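Local coordinates for uncharacterized protein (Bacteroides ovatus, PDB 4IRT), which is of unknown function but is a putative neuraminidase, built around BNR repeats of the beta-propeller class, which would probably act on sialic-acid-bearing glycans, at residues 115-120 with 163-168; 119-124 with 139-144; 149-154 with 169-174; 134-139 with 153-158. One frame throughout, in Å; residues are numbered along the deposited sequence.

Contact 1 of 4, residues 115-120 with 163-168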
# COMPACT_ATOMS: atom_id res chain seq x y z
N PRO A 115 -7.08 -5.35 21.57
CA PRO A 115 -7.36 -3.99 21.18
C PRO A 115 -6.07 -3.20 21.00
O PRO A 115 -4.99 -3.68 21.40
CB PRO A 115 -8.16 -3.43 22.36
CG PRO A 115 -7.68 -4.20 23.55
CD PRO A 115 -7.28 -5.57 23.02
N MSE A 116 -6.17 -2.03 20.39
CA MSE A 116 -5.08 -1.09 20.36
C MSE A 116 -5.35 -0.07 21.44
O MSE A 116 -4.74 -0.14 22.52
CB MSE A 116 -4.91 -0.49 18.96
CG MSE A 116 -4.27 -1.52 18.01
SE MSE A 116 -4.25 -0.73 16.21
CE MSE A 116 -3.10 -2.09 15.41
N THR A 117 -6.29 0.84 21.20
CA THR A 117 -6.73 1.79 22.27
C THR A 117 -8.10 1.44 22.86
O THR A 117 -8.52 1.99 23.89
CB THR A 117 -6.78 3.22 21.73
OG1 THR A 117 -7.91 3.38 20.86
CG2 THR A 117 -5.52 3.51 20.97
N GLY A 118 -8.80 0.53 22.21
CA GLY A 118 -10.16 0.15 22.61
C GLY A 118 -11.23 1.15 22.23
O GLY A 118 -12.39 0.99 22.62
N VAL A 119 -10.87 2.18 21.47
CA VAL A 119 -11.81 3.23 21.08
C VAL A 119 -11.89 3.31 19.57
O VAL A 119 -10.85 3.34 18.89
CB VAL A 119 -11.36 4.62 21.61
CG1 VAL A 119 -12.40 5.69 21.27
CG2 VAL A 119 -11.10 4.56 23.11
N ASP A 120 -13.11 3.39 19.04
CA ASP A 120 -13.33 3.49 17.59
C ASP A 120 -12.71 2.29 16.85
O ASP A 120 -12.15 2.46 15.79
CB ASP A 120 -12.73 4.78 16.98
CG ASP A 120 -13.09 6.03 17.75
OD1 ASP A 120 -14.23 6.12 18.26
OD2 ASP A 120 -12.23 6.94 17.83
N TRP A 163 -0.34 1.31 22.49
CA TRP A 163 -0.83 2.13 21.40
C TRP A 163 -1.54 3.33 21.97
O TRP A 163 -2.26 3.19 22.95
CB TRP A 163 -1.84 1.35 20.57
CG TRP A 163 -1.24 0.28 19.75
CD1 TRP A 163 -1.14 -1.03 20.09
CD2 TRP A 163 -0.67 0.41 18.45
NE1 TRP A 163 -0.52 -1.73 19.08
CE2 TRP A 163 -0.22 -0.87 18.06
CE3 TRP A 163 -0.47 1.50 17.59
CZ2 TRP A 163 0.41 -1.11 16.81
CZ3 TRP A 163 0.14 1.28 16.35
CH2 TRP A 163 0.59 -0.02 15.98
N THR A 164 -1.33 4.48 21.33
CA THR A 164 -2.12 5.66 21.63
C THR A 164 -2.59 6.34 20.35
O THR A 164 -1.96 6.24 19.29
CB THR A 164 -1.31 6.68 22.45
OG1 THR A 164 -0.09 6.96 21.76
CG2 THR A 164 -1.01 6.11 23.84
N ARG A 165 -3.71 7.02 20.45
CA ARG A 165 -4.25 7.74 19.31
C ARG A 165 -3.35 8.94 18.97
O ARG A 165 -2.97 9.69 19.86
CB ARG A 165 -5.67 8.21 19.63
CG ARG A 165 -6.36 8.90 18.47
CD ARG A 165 -6.83 7.91 17.41
NE ARG A 165 -8.18 7.42 17.76
CZ ARG A 165 -8.51 6.18 18.07
NH1 ARG A 165 -7.62 5.21 18.12
NH2 ARG A 165 -9.76 5.89 18.36
N VAL A 166 -3.05 9.12 17.70
CA VAL A 166 -2.31 10.29 17.20
C VAL A 166 -3.25 11.31 16.59
O VAL A 166 -3.21 12.50 16.95
CB VAL A 166 -1.22 9.90 16.19
CG1 VAL A 166 -0.52 11.14 15.64
CG2 VAL A 166 -0.22 8.96 16.86
N GLN A 167 -4.09 10.87 15.66
CA GLN A 167 -5.12 11.75 15.15
C GLN A 167 -6.45 11.03 15.07
O GLN A 167 -6.53 9.92 14.53
CB GLN A 167 -4.78 12.33 13.78
CG GLN A 167 -3.53 13.20 13.70
CD GLN A 167 -3.61 14.51 14.47
OE1 GLN A 167 -4.68 14.95 14.88
NE2 GLN A 167 -2.46 15.13 14.69
N ASP A 168 -7.45 11.68 15.64
CA ASP A 168 -8.86 11.31 15.54
C ASP A 168 -9.47 11.86 14.27
O ASP A 168 -10.30 11.21 13.66
CB ASP A 168 -9.63 11.91 16.73
CG ASP A 168 -9.40 11.15 18.00
OD1 ASP A 168 -9.69 9.94 17.99
OD2 ASP A 168 -8.94 11.75 19.01
O HOH W 1 -2.14 -0.66 23.62

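Contact 2 of 4, residues 119-124 with 139-144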
# COMPACT_ATOMS: atom_id res chain seq x y z
N VAL A 119 -10.87 2.18 21.47
CA VAL A 119 -11.81 3.23 21.08
C VAL A 119 -11.89 3.31 19.57
O VAL A 119 -10.85 3.34 18.89
CB VAL A 119 -11.36 4.62 21.61
CG1 VAL A 119 -12.40 5.69 21.27
CG2 VAL A 119 -11.10 4.56 23.11
N ASP A 120 -13.11 3.39 19.04
CA ASP A 120 -13.33 3.49 17.59
C ASP A 120 -12.71 2.29 16.85
O ASP A 120 -12.15 2.46 15.79
CB ASP A 120 -12.73 4.78 16.98
CG ASP A 120 -13.09 6.03 17.75
OD1 ASP A 120 -14.23 6.12 18.26
OD2 ASP A 120 -12.23 6.94 17.83
N GLU A 121 -12.81 1.09 17.41
CA GLU A 121 -12.27 -0.13 16.80
C GLU A 121 -13.37 -1.13 16.43
O GLU A 121 -13.11 -2.34 16.26
CB GLU A 121 -11.24 -0.75 17.75
CG GLU A 121 -10.03 0.14 17.89
CD GLU A 121 -9.02 -0.28 18.95
OE1 GLU A 121 -9.18 -1.30 19.65
OE2 GLU A 121 -8.03 0.46 19.07
N GLY A 122 -14.60 -0.63 16.26
CA GLY A 122 -15.76 -1.46 15.93
C GLY A 122 -16.05 -1.64 14.44
O GLY A 122 -16.82 -2.54 14.09
N ASN A 123 -15.44 -0.82 13.59
CA ASN A 123 -15.81 -0.72 12.17
C ASN A 123 -14.62 -0.39 11.32
O ASN A 123 -14.54 0.70 10.74
CB ASN A 123 -16.87 0.36 11.96
CG ASN A 123 -18.15 0.07 12.70
OD1 ASN A 123 -19.06 -0.56 12.15
ND2 ASN A 123 -18.23 0.49 13.95
N VAL A 124 -13.70 -1.34 11.23
CA VAL A 124 -12.39 -1.14 10.64
C VAL A 124 -12.40 -1.64 9.21
O VAL A 124 -13.03 -2.68 8.90
CB VAL A 124 -11.34 -1.96 11.42
CG1 VAL A 124 -10.00 -1.96 10.72
CG2 VAL A 124 -11.24 -1.47 12.86
N PHE A 139 -0.03 2.95 12.90
CA PHE A 139 -1.12 2.18 12.34
C PHE A 139 -2.16 3.14 11.85
O PHE A 139 -2.52 4.08 12.54
CB PHE A 139 -1.73 1.26 13.36
CG PHE A 139 -2.81 0.32 12.82
CD1 PHE A 139 -2.48 -0.74 11.98
CD2 PHE A 139 -4.12 0.45 13.23
CE1 PHE A 139 -3.45 -1.65 11.56
CE2 PHE A 139 -5.09 -0.43 12.81
CZ PHE A 139 -4.76 -1.49 11.99
N VAL A 140 -2.64 2.89 10.65
CA VAL A 140 -3.68 3.69 10.06
C VAL A 140 -4.79 2.77 9.56
O VAL A 140 -4.51 1.68 9.05
CB VAL A 140 -3.19 4.57 8.89
CG1 VAL A 140 -4.36 5.35 8.32
CG2 VAL A 140 -2.11 5.52 9.36
N TYR A 141 -6.03 3.22 9.73
CA TYR A 141 -7.16 2.47 9.19
C TYR A 141 -8.32 3.42 8.91
O TYR A 141 -8.29 4.58 9.36
CB TYR A 141 -7.58 1.35 10.16
CG TYR A 141 -8.14 1.78 11.52
CD1 TYR A 141 -7.29 2.17 12.53
CD2 TYR A 141 -9.51 1.80 11.77
CE1 TYR A 141 -7.77 2.55 13.77
CE2 TYR A 141 -10.00 2.18 13.01
CZ TYR A 141 -9.12 2.56 14.02
OH TYR A 141 -9.58 2.94 15.27
N ARG A 142 -9.30 2.91 8.17
CA ARG A 142 -10.54 3.62 7.92
C ARG A 142 -11.61 3.11 8.88
O ARG A 142 -11.90 1.91 8.95
CB ARG A 142 -11.07 3.46 6.48
CG ARG A 142 -12.32 4.31 6.22
CD ARG A 142 -13.00 4.07 4.87
NE ARG A 142 -13.79 2.85 4.82
CZ ARG A 142 -14.29 2.33 3.69
NH1 ARG A 142 -14.08 2.96 2.54
NH2 ARG A 142 -14.99 1.21 3.71
N SER A 143 -12.17 4.03 9.64
CA SER A 143 -13.24 3.71 10.55
C SER A 143 -14.58 4.12 9.97
O SER A 143 -14.75 5.26 9.53
CB SER A 143 -13.05 4.46 11.88
OG SER A 143 -14.11 4.12 12.76
N GLY A 144 -15.55 3.21 10.00
CA GLY A 144 -16.94 3.55 9.61
C GLY A 144 -17.54 2.44 8.77
O GLY A 144 -16.83 1.65 8.16
O HOH W 2 -13.75 1.53 13.67
O HOH W 3 -7.76 2.55 17.37

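Contact 3 of 4, residues 149-154 with 169-174. With EDO (1,2-ethanediol), chain K.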
# COMPACT_ATOMS: atom_id res chain seq x y z
N GLY A 149 -16.44 6.90 6.57
CA GLY A 149 -15.05 6.68 6.45
C GLY A 149 -14.44 7.85 7.18
O GLY A 149 -14.96 9.03 7.11
N ASN A 150 -13.42 7.51 7.96
CA ASN A 150 -12.57 8.49 8.61
C ASN A 150 -11.21 7.88 8.84
O ASN A 150 -11.11 6.74 9.28
CB ASN A 150 -13.16 8.94 9.95
CG ASN A 150 -12.32 10.03 10.62
OD1 ASN A 150 -12.00 11.06 10.02
ND2 ASN A 150 -11.95 9.80 11.87
N LEU A 151 -10.17 8.63 8.55
CA LEU A 151 -8.80 8.16 8.78
C LEU A 151 -8.45 8.22 10.26
O LEU A 151 -8.48 9.29 10.87
CB LEU A 151 -7.80 9.02 7.99
CG LEU A 151 -6.34 8.56 7.97
CD1 LEU A 151 -5.63 9.21 6.79
CD2 LEU A 151 -5.61 8.89 9.28
N VAL A 152 -8.10 7.07 10.84
CA VAL A 152 -7.67 7.02 12.23
C VAL A 152 -6.22 6.55 12.27
O VAL A 152 -5.85 5.60 11.58
CB VAL A 152 -8.55 6.07 13.05
CG1 VAL A 152 -8.08 5.95 14.48
CG2 VAL A 152 -10.00 6.54 12.98
N MSE A 153 -5.43 7.21 13.11
CA MSE A 153 -4.00 7.02 13.18
C MSE A 153 -3.56 6.87 14.62
O MSE A 153 -3.84 7.71 15.50
CB MSE A 153 -3.31 8.20 12.48
CG MSE A 153 -1.80 8.22 12.64
SE MSE A 153 -0.97 9.78 11.78
CE MSE A 153 -1.39 9.41 9.91
N ASN A 154 -2.87 5.76 14.86
CA ASN A 154 -2.33 5.42 16.15
C ASN A 154 -0.83 5.23 16.09
O ASN A 154 -0.27 5.00 15.02
CB ASN A 154 -2.91 4.08 16.61
CG ASN A 154 -4.41 4.11 16.81
OD1 ASN A 154 -5.01 5.14 17.11
ND2 ASN A 154 -5.02 2.93 16.67
N ILE A 169 -9.15 13.11 13.95
CA ILE A 169 -9.58 13.68 12.68
C ILE A 169 -8.46 14.45 11.97
O ILE A 169 -8.11 15.59 12.33
CB ILE A 169 -10.82 14.57 12.81
CG1 ILE A 169 -11.89 13.91 13.70
CG2 ILE A 169 -11.40 14.83 11.42
CD1 ILE A 169 -13.21 14.64 13.74
N LEU A 170 -7.91 13.82 10.94
CA LEU A 170 -6.83 14.36 10.17
C LEU A 170 -7.33 14.90 8.84
O LEU A 170 -6.99 16.01 8.46
CB LEU A 170 -5.78 13.27 9.94
CG LEU A 170 -4.53 13.66 9.18
CD1 LEU A 170 -3.88 14.92 9.76
CD2 LEU A 170 -3.55 12.50 9.22
N ILE A 171 -8.16 14.10 8.14
CA ILE A 171 -8.78 14.50 6.89
C ILE A 171 -10.28 14.55 7.14
O ILE A 171 -10.87 13.60 7.64
CB ILE A 171 -8.47 13.52 5.75
CG1 ILE A 171 -6.97 13.37 5.50
CG2 ILE A 171 -9.10 13.98 4.45
CD1 ILE A 171 -6.64 12.25 4.53
N ASP A 172 -10.88 15.71 6.85
CA ASP A 172 -12.27 15.98 7.16
C ASP A 172 -13.07 16.00 5.86
O ASP A 172 -12.90 16.89 5.04
CB ASP A 172 -12.37 17.34 7.88
CG ASP A 172 -13.75 17.60 8.47
OD1 ASP A 172 -14.69 16.77 8.33
OD2 ASP A 172 -13.89 18.69 9.09
N GLY A 173 -13.95 15.02 5.73
CA GLY A 173 -14.90 14.94 4.62
C GLY A 173 -16.14 15.79 4.82
O GLY A 173 -16.99 15.83 3.95
N GLU A 174 -16.23 16.45 5.98
CA GLU A 174 -17.27 17.44 6.27
C GLU A 174 -18.69 16.93 6.05
O GLU A 174 -19.57 17.69 5.61
CB GLU A 174 -17.06 18.72 5.44
CG GLU A 174 -15.72 19.41 5.65
CD GLU A 174 -15.58 20.63 4.78
OE1 GLU A 174 -16.15 21.67 5.14
OE2 GLU A 174 -14.92 20.54 3.74
C1 EDO K . -12.25 11.62 5.03
O1 EDO K . -13.53 11.21 5.50
C2 EDO K . -11.15 10.74 5.62
O2 EDO K . -11.01 10.93 7.04
O HOH W 4 -9.25 11.56 9.81

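Contact 4 of 4, residues 134-139 with 153-158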
# COMPACT_ATOMS: atom_id res chain seq x y z
N GLY A 134 13.25 4.93 15.41
CA GLY A 134 13.45 4.46 16.77
C GLY A 134 12.75 3.16 17.16
O GLY A 134 12.83 2.75 18.30
N GLY A 135 12.02 2.54 16.25
CA GLY A 135 11.40 1.25 16.56
C GLY A 135 9.91 1.26 16.83
O GLY A 135 9.31 0.20 16.83
N ASP A 136 9.33 2.45 17.01
CA ASP A 136 7.88 2.62 17.20
C ASP A 136 7.15 2.27 15.88
O ASP A 136 7.78 2.21 14.82
CB ASP A 136 7.54 4.05 17.61
CG ASP A 136 7.83 4.33 19.08
OD1 ASP A 136 8.43 3.48 19.77
OD2 ASP A 136 7.46 5.44 19.53
N LEU A 137 5.85 2.05 15.95
CA LEU A 137 5.05 1.82 14.76
C LEU A 137 3.91 2.81 14.63
O LEU A 137 3.43 3.34 15.63
CB LEU A 137 4.46 0.40 14.72
CG LEU A 137 5.42 -0.77 14.69
CD1 LEU A 137 4.66 -2.08 14.55
CD2 LEU A 137 6.45 -0.57 13.58
N LEU A 138 3.49 3.04 13.39
CA LEU A 138 2.26 3.75 13.07
C LEU A 138 1.24 2.76 12.54
O LEU A 138 1.60 1.84 11.81
CB LEU A 138 2.53 4.78 11.98
CG LEU A 138 1.57 5.96 11.94
CD1 LEU A 138 1.84 6.93 13.09
CD2 LEU A 138 1.69 6.67 10.60
N PHE A 139 -0.03 2.95 12.90
CA PHE A 139 -1.12 2.18 12.34
C PHE A 139 -2.16 3.14 11.85
O PHE A 139 -2.52 4.08 12.54
CB PHE A 139 -1.73 1.26 13.36
CG PHE A 139 -2.81 0.32 12.82
CD1 PHE A 139 -2.48 -0.74 11.98
CD2 PHE A 139 -4.12 0.45 13.23
CE1 PHE A 139 -3.45 -1.65 11.56
CE2 PHE A 139 -5.09 -0.43 12.81
CZ PHE A 139 -4.76 -1.49 11.99
N MSE A 153 -5.43 7.21 13.11
CA MSE A 153 -4.00 7.02 13.18
C MSE A 153 -3.56 6.87 14.62
O MSE A 153 -3.84 7.71 15.50
CB MSE A 153 -3.31 8.20 12.48
CG MSE A 153 -1.80 8.22 12.64
SE MSE A 153 -0.97 9.78 11.78
CE MSE A 153 -1.39 9.41 9.91
N ASN A 154 -2.87 5.76 14.86
CA ASN A 154 -2.33 5.42 16.15
C ASN A 154 -0.83 5.23 16.09
O ASN A 154 -0.27 5.00 15.02
CB ASN A 154 -2.91 4.08 16.61
CG ASN A 154 -4.41 4.11 16.81
OD1 ASN A 154 -5.01 5.14 17.11
ND2 ASN A 154 -5.02 2.93 16.67
N ARG A 155 -0.20 5.26 17.26
CA ARG A 155 1.22 5.02 17.41
C ARG A 155 1.48 3.98 18.48
O ARG A 155 0.87 4.00 19.54
CB ARG A 155 1.98 6.30 17.76
CG ARG A 155 3.49 6.10 17.95
CD ARG A 155 4.18 7.45 18.10
NE ARG A 155 5.59 7.37 18.51
CZ ARG A 155 6.34 8.45 18.78
NH1 ARG A 155 5.82 9.68 18.70
NH2 ARG A 155 7.59 8.30 19.17
N TYR A 156 2.42 3.08 18.19
CA TYR A 156 2.85 2.05 19.14
C TYR A 156 4.18 2.45 19.74
O TYR A 156 5.17 2.57 19.03
CB TYR A 156 3.02 0.71 18.45
CG TYR A 156 3.42 -0.41 19.38
CD1 TYR A 156 2.50 -0.95 20.28
CD2 TYR A 156 4.70 -0.95 19.36
CE1 TYR A 156 2.84 -2.00 21.13
CE2 TYR A 156 5.05 -2.00 20.21
CZ TYR A 156 4.11 -2.51 21.08
OH TYR A 156 4.44 -3.54 21.92
N SER A 157 4.18 2.67 21.05
CA SER A 157 5.40 3.05 21.76
C SER A 157 6.10 1.78 22.15
O SER A 157 5.58 0.98 22.91
CB SER A 157 5.08 3.86 23.02
OG SER A 157 6.25 4.00 23.82
N LEU A 158 7.29 1.59 21.61
CA LEU A 158 8.08 0.40 21.90
C LEU A 158 8.42 0.38 23.38
O LEU A 158 8.42 -0.68 24.01
CB LEU A 158 9.35 0.41 21.04
CG LEU A 158 10.11 -0.90 20.91
CD1 LEU A 158 9.19 -1.99 20.35
CD2 LEU A 158 11.31 -0.65 20.01
O HOH W 5 6.98 6.29 21.94

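Contact 1 of 4, residues 115-120 with 163-168
At the edge of one four-stranded blade of the beta-propeller, Trp-163 and Arg-165 of strand 162-167 meet the loop that leads into the blade, each by a different chemistry. Met-116, a selenomethionine, lies alongside Trp-163 over one indole face. Its CG is 3.8 Å from the centroid of the five-membered ring, a CH-pi contact, and the extended chain (chi2 175°) carries SE over the six-membered ring, 4.4 Å from that centroid, in a Met-aromatic contact. A water joins Met-116 O to Trp-163 N. Bends at chi2 and chi3 fold the Arg-165 chain, and its end comes nearer the loop. Its NH2 gives a nearly straight bond of 2.8 Å to Val-119 O from above the carbonyl plane, and a salt bridge of 2.7 Å to Asp-120 OD2. Arg-165 NE pairs with Asp-168 OD1 at 2.9 Å, while NH1 bonds Asn-154 OD1 and reaches Thr-117 OG1 only weakly. That same OG1 accepts from Val-119 N in an ST turn. A leucine in place of Arg-165 would probably leave Asp-120 and Asp-168, whose OD2 and OD1 are 3.9 Å apart, without the positive charge they share. The result is a salt-bridge network fastening an entry loop to the edge strand of a propeller blade.

Contact 2 of 4, residues 119-124 with 139-144
Tyr-141 is where strand 139-143 first meets the loop 119-124. Its CG stands between the backbone N and the carbonyl carbon (chi1 66°), and the ring extends to the loop, where OH donates to Asp-120 O at 2.7 Å. The acceptor lies at the ring edge, near the ring plane, while the hydroxyl stands above the carbonyl plane. A water also donates to Tyr-141 OH and to Glu-121 OE2, which accepts from Thr-117 N as well, while OE1 accepts from Met-116 N. Val-124 crosses the ring at about a right angle, with CG2 3.9 Å from Tyr-141 CE2. Next, Arg-142 contributes its carbonyl O, 3.5 Å from Val-124 CA in a CA-H...O contact. Ser-143 pairs with Val-124 as an antiparallel non-hydrogen-bonded pair. Its OG bonds a second water, which donates to Asp-120 O and accepts from Asn-123 N, so that Asp-120 O is held by both hydroxyl and water. At Gly-144, whose backbone angles would press a CB on the preceding carbonyl, N donates to Asn-123 O at 2.8 Å. Together these contacts form the start of the antiparallel pairing between the first two strands of a propeller blade, the tyrosine and two waters bridging to the loop before it.

Contact 3 of 4, residues 149-154 with 169-174
Leu-170 pushes its CD2 methyl into the hollow between Leu-151 and Met-153, two side chains that project from the same face of strand 151-154. Leu-170 CD2 comes within 3.8 Å of Met-153 CE and lies 4.2 Å from Leu-151 CD2. Leu-151 and Leu-170 lie side by side, pointing the same way, whereas Met-153, a selenomethionine, is bent at chi3 (-65°), which turns its CE onto Leu-170. One residue on, Ile-171 presses its CD1 against Leu-151 CD1 at 3.9 Å, so that Leu-151 is touched by two bumps of the facing loop, one on each of its methyls. The polar backbones stand too far apart to bond directly, and small molecules fill in. A water accepts from Leu-170 N at 2.9 Å and lies within bonding distance of Leu-151 O and Asn-150 OD1, among more acceptors than its protons can serve at once. Beyond it sits a 1,2-ethanediol, probably from the crystallisation liquor: its O2 accepts from Leu-151 N at 2.9 Å and donates to Ile-171 O at 2.7 Å, and its O1 bonds Gly-149 O. Asn-150 ND2 is held by Asp-168 O. Around these side chains, Leu-193 of strand 191-198 touches both Leu-151 and Leu-170, Trp-181 of strand 178-185 packs on Leu-151, and Trp-221 reaches Met-153 and Leu-170. The loop thus wedges between its own blade and the sheet that follows.

Contact 4 of 4, residues 134-139 with 153-158
Asp-136 and Arg-155 form a side-on salt bridge in which both NE and NH2 of the guanidinium donate to the single oxygen OD2, each at 2.9 Å. The NE bond uses the anti lone pair of OD2, and the carboxylate and guanidinium planes stand 59° apart. The other oxygen is engaged as well: Leu-158 N donates to Asp-136 OD1 at 2.9 Å, almost straight, from above the carboxylate plane. A water donates to Asp-136 OD2 at 2.6 Å and also bonds Ser-157 OG. An alanine at Asp-136 would probably leave the Arg-155 guanidinium without its mate and free to turn, and Leu-158 N without its acceptor. The guanidinium is brought to Asp-136 partly by the extended Arg-155 chain, straight from CG to NE, and partly by the strand pairing. Leu-137 with Tyr-156 and Phe-139 with Asn-154 are antiparallel hydrogen-bonded pairs, while Leu-138 faces Arg-155 as a non-hydrogen-bonded pair. Leu-138 also sets CD1 against Met-153 CG at 3.9 Å. At the other end Leu-158 CD2 packs 3.9 Å from Gly-135 CA, where any CB would collide with it. Farther out, Leu-137, Phe-139, Asn-154 and Tyr-156 share one face of the hairpin: Tyr-156 meets His-87 edge-to-face, Leu-137 also touches His-87 of strand 86-90, and Phe-139 meets Phe-129 and Trp-163. Strands 137-143 and 151-157 are the two middle strands of the four-stranded blade, flanked by 124-131 and 162-167.

All four contacts bear on one four-stranded propeller blade, and their chemistry follows their place in it. Contact 3 is the buried one, made largely of apolar side chains packed toward the next sheet, with a water and a 1,2-ethanediol bridging backbone atoms. Contacts 1, 2 and 4 are only partly buried and rely more on charge and hydrogen bonds. Contacts 1 and 2 hold the same loop, through Val-119 and Asp-120, to strands 162-167 and 137-143. Contact 4 joins the two central strands by a regular ladder, and the aspartate of its ion pair lies just before that ladder begins. Contacts 3 and 4 share Met-153 and Asn-154; Phe-139 belongs to contacts 2 and 4.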